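Local coordinates for SnoaL-like domain-containing protein (Burkholderia thailandensis E264, PDB 3H3H) that is of unknown function but adopts the SnoaL-like fold, whose relatives include enzymes and small-molecule binding proteins, and may pair with a second copy through its beta-sheet, at the interface of chains A and B. Numbering follows the deposited sequence. Chains: chain A/B, uncharacterized SnoaL-like protein.

The interface of chains A and B. Residues chain A 81, 83, 92, 100, 102; chain B 81, 83, 92, 100, 102.
The imidazoles of A:His92 and B:His92 meet edge-to-face near the two-fold axis, with no polar bond joining the two chains among the side chains gathered here. Their planes are inclined by 62° and their centroids lie 4.9 Å apart, and the nearest approach is carbon to carbon, A:His92 CD2 to B:His92 CD2 at 3.7 Å. In both chains CG stands anti to the backbone N (chi1 -178° in A:His92), which carries the ring off its strand toward the partner. The ring nitrogens NE2 of A:His92 and B:His92 stay 4.5 Å apart, too far for a bond between them. The CE1 carbon of A:His92 meets the CD2 methyl of B:Leu83 at 4.0 Å, the two side chains crossing obliquely. Within chain B, the CD2 methyl of B:Leu100 lies in plane at the edge of the B:His92 ring, and across the contact that same methyl touches A:Ala81 CB at 3.6 Å.

Leucines continue the apolar surface. A:Leu102 and B:Leu102 reach toward each other tip to tip, A:Leu102 CD1 lying 3.7 Å from B:Leu102 CD2. The outer torsions of these two side chains differ, and their methyls therefore meet as an inexact two-fold pair. A:Leu83 crosses B:Leu102 at about a right angle and rests its CD1 methyl 3.8 Å from B:Leu102 CB, while its CD2 methyl packs against the backbone carbonyl of B:Leu100. On the twin side, B:Leu83 CD2 lies against the backbone of A:Leu100 and A:Leu102.

All these residues belong to strands 78-84, 88-94 and 100-107, whose sheet faces its counterpart in the other chain, with helices on the outer side. This two-fold, sheet-to-sheet packing resembles dimers common among SnoaL-like proteins, although the structure alone does not establish the state in solution.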
ATOM      1  N   ALA A  81      -4.730  -9.274  -6.657  1.00 12.41           N
ATOM      2  CA  ALA A  81      -5.595  -9.057  -5.515  1.00 12.54           C
ATOM      3  C   ALA A  81      -5.878  -7.574  -5.344  1.00 14.11           C
ATOM      4  O   ALA A  81      -5.046  -6.723  -5.624  1.00 14.60           O
ATOM      5  CB  ALA A  81      -4.929  -9.610  -4.213  1.00 11.38           C
ATOM      6  N   LEU A  83      -7.357  -4.896  -2.262  1.00 12.83           N
ATOM      7  CA  LEU A  83      -7.638  -4.800  -0.829  1.00 11.16           C
ATOM      8  C   LEU A  83      -8.101  -3.410  -0.513  1.00 14.13           C
ATOM      9  O   LEU A  83      -7.701  -2.477  -1.164  1.00 14.85           O
ATOM     10  CB  LEU A  83      -6.401  -5.160   0.007  1.00 14.12           C
ATOM     11  CG  LEU A  83      -5.818  -6.546  -0.397  1.00 16.23           C
ATOM     12  CD1 LEU A  83      -4.711  -6.399  -1.470  1.00 13.92           C
ATOM     13  CD2 LEU A  83      -5.332  -7.361   0.794  1.00 16.67           C
ATOM     14  N   HIS A  92      -2.791  -5.187  -6.292  1.00 14.38           N
ATOM     15  CA  HIS A  92      -1.634  -6.023  -6.501  1.00 13.81           C
ATOM     16  C   HIS A  92      -1.802  -6.772  -7.823  1.00 12.58           C
ATOM     17  O   HIS A  92      -2.851  -7.338  -8.109  1.00 12.95           O
ATOM     18  CB  HIS A  92      -1.513  -6.987  -5.311  1.00 14.77           C
ATOM     19  CG  HIS A  92      -0.330  -7.900  -5.334  1.00 13.41           C
ATOM     20  ND1 HIS A  92       0.934  -7.491  -5.696  1.00 13.00           N
ATOM     21  CD2 HIS A  92      -0.215  -9.198  -4.952  1.00 15.31           C
ATOM     22  CE1 HIS A  92       1.769  -8.506  -5.548  1.00 16.62           C
ATOM     23  NE2 HIS A  92       1.098  -9.550  -5.093  1.00 16.46           N
ATOM     24  N   LEU A 100       6.137  -8.139 -10.209  1.00 14.92           N
ATOM     25  CA  LEU A 100       5.034  -7.931  -9.289  1.00 15.07           C
ATOM     26  C   LEU A 100       5.001  -6.476  -8.871  1.00 14.55           C
ATOM     27  O   LEU A 100       6.052  -5.843  -8.610  1.00 15.11           O
ATOM     28  CB  LEU A 100       5.087  -8.819  -8.016  1.00 18.07           C
ATOM     29  CG  LEU A 100       4.270 -10.134  -7.943  1.00 27.44           C
ATOM     30  CD1 LEU A 100       4.343 -10.854  -9.211  1.00 26.51           C
ATOM     31  CD2 LEU A 100       4.766 -10.984  -6.744  1.00 24.29           C
ATOM     32  N   LEU A 102       2.397  -3.179  -7.010  0.70 16.17           N
ATOM     33  CA  LEU A 102       1.338  -2.772  -6.157  0.70 16.29           C
ATOM     34  C   LEU A 102       1.146  -1.295  -6.382  0.70 17.96           C
ATOM     35  O   LEU A 102       2.057  -0.515  -6.603  0.70 21.52           O
ATOM     36  CB  LEU A 102       1.657  -3.067  -4.715  0.70 19.19           C
ATOM     37  CG  LEU A 102       0.558  -2.650  -3.747  0.70 26.57           C
ATOM     38  CD1 LEU A 102      -0.329  -3.881  -3.464  0.70 18.14           C
ATOM     39  CD2 LEU A 102       1.248  -2.081  -2.554  0.70 18.99           C
TER
ATOM     40  N   ALA B  81       4.145 -11.485  -0.092  1.00 11.19           N
ATOM     41  CA  ALA B  81       5.096 -10.754  -0.914  1.00 12.47           C
ATOM     42  C   ALA B  81       5.425  -9.427  -0.282  1.00 10.45           C
ATOM     43  O   ALA B  81       4.644  -8.893   0.489  1.00 12.43           O
ATOM     44  CB  ALA B  81       4.458 -10.491  -2.304  1.00 12.88           C
ATOM     45  N   LEU B  83       6.739  -5.475  -1.504  1.00 11.66           N
ATOM     46  CA  LEU B  83       6.990  -4.604  -2.658  1.00 11.60           C
ATOM     47  C   LEU B  83       7.507  -3.288  -2.123  1.00 12.20           C
ATOM     48  O   LEU B  83       7.086  -2.838  -1.067  1.00 15.03           O
ATOM     49  CB  LEU B  83       5.735  -4.398  -3.441  1.00 13.06           C
ATOM     50  CG  LEU B  83       5.120  -5.736  -3.885  1.00 15.41           C
ATOM     51  CD1 LEU B  83       4.019  -6.175  -2.885  1.00 13.43           C
ATOM     52  CD2 LEU B  83       4.556  -5.580  -5.287  1.00 14.32           C
ATOM     53  N   HIS B  92       2.368  -7.886   1.846  1.00 12.51           N
ATOM     54  CA  HIS B  92       1.141  -8.577   1.485  1.00 12.60           C
ATOM     55  C   HIS B  92       1.224  -9.872   2.259  1.00 15.07           C
ATOM     56  O   HIS B  92       2.211 -10.607   2.179  1.00 11.03           O
ATOM     57  CB  HIS B  92       1.118  -8.746  -0.033  1.00 14.42           C
ATOM     58  CG  HIS B  92      -0.060  -9.482  -0.560  1.00 16.29           C
ATOM     59  ND1 HIS B  92      -1.346  -9.247  -0.124  1.00 11.93           N
ATOM     60  CD2 HIS B  92      -0.142 -10.441  -1.511  1.00 13.46           C
ATOM     61  CE1 HIS B  92      -2.173 -10.045  -0.783  1.00 16.55           C
ATOM     62  NE2 HIS B  92      -1.476 -10.753  -1.655  1.00 15.79           N
ATOM     63  N   LEU B 100      -7.035 -11.630   3.576  1.00 16.08           N
ATOM     64  CA  LEU B 100      -5.912 -11.163   2.804  1.00 12.26           C
ATOM     65  C   LEU B 100      -5.627  -9.744   3.257  1.00 13.54           C
ATOM     66  O   LEU B 100      -6.524  -8.938   3.455  1.00 14.88           O
ATOM     67  CB  LEU B 100      -6.228 -11.200   1.345  1.00 15.74           C
ATOM     68  CG  LEU B 100      -5.092 -11.285   0.349  1.00 25.60           C
ATOM     69  CD1 LEU B 100      -4.177 -12.535   0.552  1.00 19.20           C
ATOM     70  CD2 LEU B 100      -5.689 -11.219  -1.085  1.00 21.40           C
ATOM     71  N   LEU B 102      -2.756  -6.272   3.152  1.00 12.55           N
ATOM     72  CA  LEU B 102      -1.737  -5.499   2.465  1.00 12.30           C
ATOM     73  C   LEU B 102      -1.516  -4.238   3.297  1.00 13.03           C
ATOM     74  O   LEU B 102      -2.351  -3.336   3.405  1.00 12.86           O
ATOM     75  CB  LEU B 102      -2.154  -5.136   1.056  1.00 13.02           C
ATOM     76  CG  LEU B 102      -1.160  -4.398   0.178  1.00 13.46           C
ATOM     77  CD1 LEU B 102      -0.644  -3.041   0.670  1.00 12.09           C
ATOM     78  CD2 LEU B 102       0.087  -5.313  -0.065  1.00 16.71           C
TER